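Local coordinates for protein levoglucosan dehydrogenase (Pseudarthrobacter phenanthrenivorans, PDB 6A3F) that catalyses the NAD(+)-dependent oxidation of levoglucosan to 3-dehydrolevoglucosan as a homotetramer of the Gfo/Idh/MocA family, at residues R196-L207 / P261-M269. Residues are numbered along the deposited sequence; the frame is centred on the assembly and turned at random.
With SO4 (sulfate ion), chain E.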
ATOM      1  N   ARG B 196     -33.344   5.103   4.911  1.00 26.72           N
ATOM      2  CA  ARG B 196     -32.469   4.097   4.282  1.00 25.54           C
ATOM      3  C   ARG B 196     -32.576   2.750   5.008  1.00 25.38           C
ATOM      4  O   ARG B 196     -32.093   1.741   4.471  1.00 26.07           O
ATOM      5  CB  ARG B 196     -30.990   4.552   4.298  1.00 27.28           C
ATOM      6  CG  ARG B 196     -30.685   5.753   3.422  1.00 30.19           C
ATOM      7  CD  ARG B 196     -29.199   6.073   3.364  1.00 31.46           C
ATOM      8  NE  ARG B 196     -28.954   7.070   2.343  1.00 39.05           N
ATOM      9  CZ  ARG B 196     -29.245   8.353   2.472  1.00 42.20           C
ATOM     10  NH1 ARG B 196     -29.734   8.802   3.622  1.00 46.14           N
ATOM     11  NH2 ARG B 196     -29.104   9.172   1.441  1.00 37.08           N
ATOM     12  N   PHE B 197     -33.227   2.689   6.186  1.00 25.18           N
ATOM     13  CA  PHE B 197     -33.409   1.435   6.880  1.00 25.30           C
ATOM     14  C   PHE B 197     -34.866   0.968   6.800  1.00 29.62           C
ATOM     15  O   PHE B 197     -35.220   0.036   7.525  1.00 30.85           O
ATOM     16  CB  PHE B 197     -32.915   1.538   8.325  1.00 26.59           C
ATOM     17  CG  PHE B 197     -31.440   1.822   8.412  1.00 25.77           C
ATOM     18  CD1 PHE B 197     -30.513   0.809   8.211  1.00 23.96           C
ATOM     19  CD2 PHE B 197     -30.972   3.112   8.596  1.00 27.62           C
ATOM     20  CE1 PHE B 197     -29.156   1.071   8.227  1.00 23.59           C
ATOM     21  CE2 PHE B 197     -29.612   3.386   8.565  1.00 27.61           C
ATOM     22  CZ  PHE B 197     -28.703   2.366   8.388  1.00 24.71           C
ATOM     23  N   GLN B 198     -35.649   1.506   5.872  1.00 31.46           N
ATOM     24  CA  GLN B 198     -37.102   1.211   5.871  1.00 31.64           C
ATOM     25  C   GLN B 198     -37.497   0.666   4.508  1.00 31.10           C
ATOM     26  O   GLN B 198     -37.508   1.406   3.556  1.00 27.57           O
ATOM     27  CB  GLN B 198     -37.885   2.485   6.191  1.00 33.95           C
ATOM     28  CG  GLN B 198     -37.593   3.018   7.575  1.00 35.69           C
ATOM     29  CD  GLN B 198     -38.600   4.036   8.036  1.00 45.84           C
ATOM     30  OE1 GLN B 198     -38.539   5.218   7.676  1.00 50.50           O
ATOM     31  NE2 GLN B 198     -39.502   3.587   8.889  1.00 49.42           N
ATOM     32  N   LYS B 199     -37.872  -0.615   4.437  1.00 31.06           N
ATOM     33  CA  LYS B 199     -38.184  -1.260   3.177  1.00 29.86           C
ATOM     34  C   LYS B 199     -39.284  -0.497   2.430  1.00 28.20           C
ATOM     35  O   LYS B 199     -39.331  -0.552   1.205  1.00 31.18           O
ATOM     36  CB  LYS B 199     -38.593  -2.711   3.463  1.00 36.25           C
ATOM     37  CG  LYS B 199     -39.054  -3.552   2.284  1.00 39.83           C
ATOM     38  CD  LYS B 199     -39.370  -4.972   2.764  1.00 44.39           C
ATOM     39  CE  LYS B 199     -39.442  -5.977   1.647  1.00 50.79           C
ATOM     40  NZ  LYS B 199     -40.569  -5.670   0.735  1.00 51.87           N
ATOM     41  N   SER B 200     -40.203   0.135   3.157  1.00 33.18           N
ATOM     42  CA  SER B 200     -41.385   0.809   2.539  1.00 33.65           C
ATOM     43  C   SER B 200     -40.975   2.096   1.798  1.00 35.47           C
ATOM     44  O   SER B 200     -41.692   2.531   0.892  1.00 33.93           O
ATOM     45  CB  SER B 200     -42.481   1.073   3.578  1.00 34.49           C
ATOM     46  OG  SER B 200     -42.033   1.981   4.568  1.00 32.40           O
ATOM     47  N   ILE B 201     -39.795   2.659   2.101  1.00 33.18           N
ATOM     48  CA  ILE B 201     -39.283   3.873   1.408  1.00 32.35           C
ATOM     49  C   ILE B 201     -38.124   3.492   0.473  1.00 28.90           C
ATOM     50  O   ILE B 201     -38.152   3.769  -0.724  1.00 31.52           O
ATOM     51  CB  ILE B 201     -38.882   4.918   2.460  1.00 32.41           C
ATOM     52  CG1 ILE B 201     -40.034   5.165   3.437  1.00 40.23           C
ATOM     53  CG2 ILE B 201     -38.434   6.218   1.803  1.00 32.36           C
ATOM     54  CD1 ILE B 201     -41.282   5.686   2.748  1.00 43.21           C
ATOM     55  N   ALA B 202     -37.133   2.820   1.021  1.00 28.52           N
ATOM     56  CA  ALA B 202     -35.897   2.486   0.257  1.00 27.15           C
ATOM     57  C   ALA B 202     -36.084   1.246  -0.628  1.00 29.30           C
ATOM     58  O   ALA B 202     -35.475   1.136  -1.702  1.00 31.03           O
ATOM     59  CB  ALA B 202     -34.767   2.285   1.239  1.00 27.29           C
ATOM     60  N   GLY B 203     -36.892   0.279  -0.194  1.00 30.93           N
ATOM     61  CA  GLY B 203     -37.067  -0.950  -0.985  1.00 30.92           C
ATOM     62  C   GLY B 203     -36.128  -2.052  -0.532  1.00 32.61           C
ATOM     63  O   GLY B 203     -36.548  -3.208  -0.344  1.00 33.54           O
ATOM     64  N   SER B 204     -34.854  -1.681  -0.343  1.00 27.45           N
ATOM     65  CA  SER B 204     -33.821  -2.553   0.219  1.00 26.08           C
ATOM     66  C   SER B 204     -32.772  -1.679   0.908  1.00 22.38           C
ATOM     67  O   SER B 204     -32.898  -0.493   0.869  1.00 24.66           O
ATOM     68  CB  SER B 204     -33.189  -3.436  -0.858  1.00 25.95           C
ATOM     69  OG  SER B 204     -32.510  -2.634  -1.838  1.00 25.15           O
ATOM     70  N   GLY B 205     -31.760  -2.297   1.519  1.00 22.94           N
ATOM     71  CA  GLY B 205     -30.751  -1.617   2.338  1.00 24.20           C
ATOM     72  C   GLY B 205     -29.438  -1.492   1.580  1.00 20.98           C
ATOM     73  O   GLY B 205     -29.410  -0.771   0.585  1.00 22.35           O
ATOM     74  N   ALA B 206     -28.427  -2.257   1.984  1.00 21.54           N
ATOM     75  CA  ALA B 206     -27.114  -2.257   1.261  1.00 21.20           C
ATOM     76  C   ALA B 206     -27.305  -2.630  -0.211  1.00 21.98           C
ATOM     77  O   ALA B 206     -26.724  -1.983  -1.112  1.00 22.75           O
ATOM     78  CB  ALA B 206     -26.156  -3.185   1.944  1.00 25.35           C
ATOM     79  N   LEU B 207     -28.158  -3.611  -0.484  1.00 19.30           N
ATOM     80  CA  LEU B 207     -28.404  -4.027  -1.851  1.00 21.02           C
ATOM     81  C   LEU B 207     -28.705  -2.825  -2.763  1.00 24.15           C
ATOM     82  O   LEU B 207     -27.978  -2.593  -3.718  1.00 22.03           O
ATOM     83  CB  LEU B 207     -29.542  -5.049  -1.854  1.00 22.46           C
ATOM     84  CG  LEU B 207     -29.981  -5.487  -3.239  1.00 22.80           C
ATOM     85  CD1 LEU B 207     -28.829  -6.104  -4.024  1.00 22.39           C
ATOM     86  CD2 LEU B 207     -31.156  -6.444  -3.155  1.00 24.82           C
ATOM     87  N   PRO B 261     -37.863  -1.333  13.994  1.00 32.15           N
ATOM     88  CA  PRO B 261     -37.117  -2.430  13.410  1.00 34.39           C
ATOM     89  C   PRO B 261     -36.518  -2.003  12.069  1.00 27.17           C
ATOM     90  O   PRO B 261     -37.047  -1.185  11.345  1.00 25.91           O
ATOM     91  CB  PRO B 261     -38.144  -3.571  13.193  1.00 35.69           C
ATOM     92  CG  PRO B 261     -39.417  -2.796  12.874  1.00 37.66           C
ATOM     93  CD  PRO B 261     -39.318  -1.552  13.760  1.00 38.83           C
ATOM     94  N   VAL B 262     -35.386  -2.628  11.759  1.00 29.61           N
ATOM     95  CA  VAL B 262     -34.788  -2.494  10.446  1.00 26.33           C
ATOM     96  C   VAL B 262     -35.260  -3.694   9.628  1.00 23.42           C
ATOM     97  O   VAL B 262     -34.874  -4.833   9.949  1.00 27.71           O
ATOM     98  CB  VAL B 262     -33.249  -2.465  10.573  1.00 25.29           C
ATOM     99  CG1 VAL B 262     -32.591  -2.522   9.197  1.00 26.36           C
ATOM    100  CG2 VAL B 262     -32.758  -1.271  11.404  1.00 26.71           C
ATOM    101  N   ASP B 263     -35.964  -3.454   8.549  1.00 24.43           N
ATOM    102  CA  ASP B 263     -36.519  -4.579   7.790  1.00 28.00           C
ATOM    103  C   ASP B 263     -35.863  -4.644   6.441  1.00 30.17           C
ATOM    104  O   ASP B 263     -36.525  -4.979   5.440  1.00 27.98           O
ATOM    105  CB  ASP B 263     -38.029  -4.443   7.648  1.00 31.58           C
ATOM    106  CG  ASP B 263     -38.442  -3.123   7.002  1.00 38.78           C
ATOM    107  OD1 ASP B 263     -37.579  -2.236   6.729  1.00 35.32           O
ATOM    108  OD2 ASP B 263     -39.652  -2.955   6.766  1.00 36.14           O
ATOM    109  N   VAL B 264     -34.586  -4.235   6.396  1.00 27.94           N
ATOM    110  CA  VAL B 264     -33.835  -4.353   5.177  1.00 24.53           C
ATOM    111  C   VAL B 264     -32.517  -5.005   5.532  1.00 23.00           C
ATOM    112  O   VAL B 264     -32.209  -5.131   6.679  1.00 22.93           O
ATOM    113  CB  VAL B 264     -33.591  -3.006   4.487  1.00 24.69           C
ATOM    114  CG1 VAL B 264     -34.886  -2.425   3.977  1.00 27.83           C
ATOM    115  CG2 VAL B 264     -32.841  -2.040   5.386  1.00 25.01           C
ATOM    116  N   ASP B 265     -31.775  -5.350   4.475  1.00 23.46           N
ATOM    117  CA  ASP B 265     -30.489  -5.965   4.585  1.00 22.80           C
ATOM    118  C   ASP B 265     -29.416  -4.908   4.940  1.00 21.00           C
ATOM    119  O   ASP B 265     -29.435  -3.835   4.352  1.00 22.30           O
ATOM    120  CB  ASP B 265     -30.180  -6.612   3.216  1.00 21.32           C
ATOM    121  CG  ASP B 265     -30.154  -5.607   2.072  1.00 22.38           C
ATOM    122  OD1 ASP B 265     -31.212  -5.100   1.672  1.00 22.93           O
ATOM    123  OD2 ASP B 265     -29.054  -5.310   1.524  1.00 23.61           O
ATOM    124  N   ASP B 266     -28.536  -5.255   5.877  1.00 21.14           N
ATOM    125  CA  ASP B 266     -27.281  -4.526   6.159  1.00 22.62           C
ATOM    126  C   ASP B 266     -26.135  -5.003   5.226  1.00 23.46           C
ATOM    127  O   ASP B 266     -25.143  -4.282   5.024  1.00 21.85           O
ATOM    128  CB  ASP B 266     -26.820  -4.743   7.591  1.00 22.77           C
ATOM    129  CG  ASP B 266     -27.662  -3.950   8.614  1.00 21.87           C
ATOM    130  OD1 ASP B 266     -28.193  -2.850   8.291  1.00 22.40           O
ATOM    131  OD2 ASP B 266     -27.749  -4.511   9.741  1.00 24.27           O
ATOM    132  N   GLU B 267     -26.335  -6.169   4.616  1.00 22.65           N
ATOM    133  CA  GLU B 267     -25.265  -6.860   3.907  1.00 22.56           C
ATOM    134  C   GLU B 267     -25.858  -7.821   2.884  1.00 23.40           C
ATOM    135  O   GLU B 267     -26.879  -8.482   3.179  1.00 20.87           O
ATOM    136  CB  GLU B 267     -24.380  -7.615   4.891  1.00 19.78           C
ATOM    137  CG  GLU B 267     -23.190  -8.313   4.235  1.00 22.52           C
ATOM    138  CD  GLU B 267     -22.086  -8.723   5.198  1.00 22.84           C
ATOM    139  OE1 GLU B 267     -21.930  -8.059   6.206  1.00 22.41           O
ATOM    140  OE2 GLU B 267     -21.384  -9.732   4.936  1.00 25.80           O
ATOM    141  N   VAL B 268     -25.231  -7.848   1.687  1.00 22.13           N
ATOM    142  CA  VAL B 268     -25.606  -8.752   0.653  1.00 22.58           C
ATOM    143  C   VAL B 268     -24.334  -9.414   0.114  1.00 22.38           C
ATOM    144  O   VAL B 268     -23.335  -8.746  -0.103  1.00 18.99           O
ATOM    145  CB  VAL B 268     -26.394  -8.058  -0.473  1.00 23.17           C
ATOM    146  CG1 VAL B 268     -25.655  -6.883  -1.090  1.00 23.77           C
ATOM    147  CG2 VAL B 268     -26.802  -9.049  -1.557  1.00 23.27           C
ATOM    148  N   MET B 269     -24.350 -10.732  -0.038  1.00 20.86           N
ATOM    149  CA  MET B 269     -23.379 -11.345  -0.937  1.00 22.24           C
ATOM    150  C   MET B 269     -24.106 -12.186  -1.979  1.00 24.38           C
ATOM    151  O   MET B 269     -25.127 -12.817  -1.683  1.00 23.84           O
ATOM    152  CB  MET B 269     -22.330 -12.171  -0.183  1.00 25.18           C
ATOM    153  CG  MET B 269     -22.798 -13.445   0.451  1.00 27.20           C
ATOM    154  SD  MET B 269     -21.514 -14.378   1.383  1.00 29.27           S
ATOM    155  CE  MET B 269     -22.575 -15.413   2.394  1.00 32.75           C
TER
HETATM  156  S   SO4 E 401     -31.009  12.133   2.460  1.00 84.96           S
HETATM  157  O1  SO4 E 401     -30.648  11.573   1.131  1.00 81.75           O
HETATM  158  O2  SO4 E 401     -30.429  11.294   3.553  1.00 73.69           O
HETATM  159  O3  SO4 E 401     -30.503  13.545   2.557  1.00 72.94           O
HETATM  160  O4  SO4 E 401     -32.495  12.098   2.558  1.00 71.92           O
HETATM  161  O   HOH W   1     -40.755  -0.663   6.102  1.00 36.47           O
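G205 and D265 bring the two backbones to 4.9 Å between their CA atoms, where the loop leading into strand 267-274 passes the start of helix 206-221 in the C-terminal substrate-binding alpha/beta domain. G205 is the N-cap residue, and D265 supplies acceptors to this helix start. Its OD2 takes L207 N at 2.8 Å through the syn lone pair, whereas OD1 receives G205 N (2.9 Å) from above the carboxylate plane. A206 N goes instead to D265 O (3.0 Å), so one residue satisfies three successive N-H groups. A chi1 of 60° sets CG of D265 between its backbone N and carbonyl carbon, turning both oxygens to the helix start. D263 grips the weakly bonded turn 199-202: OD1 accepts K199 N at 2.8 Å, and OD2 reaches S200 N through a water. Between the two carboxylates V264 wedges in, CG1 against K199 N (3.5 Å) and CG2 against G205 CA. F197 and V262 lie side by side, V262 CG1 at the ring edge 4.0 Å from F197 CD1; R239 adds a cation-pi contact. R196, which binds levoglucosan and NADH, leads away to a sulfate, probably from the crystallisation liquor and shared with W195 NE1; R196 NH1 donates to sulfate O2 at 2.6 Å.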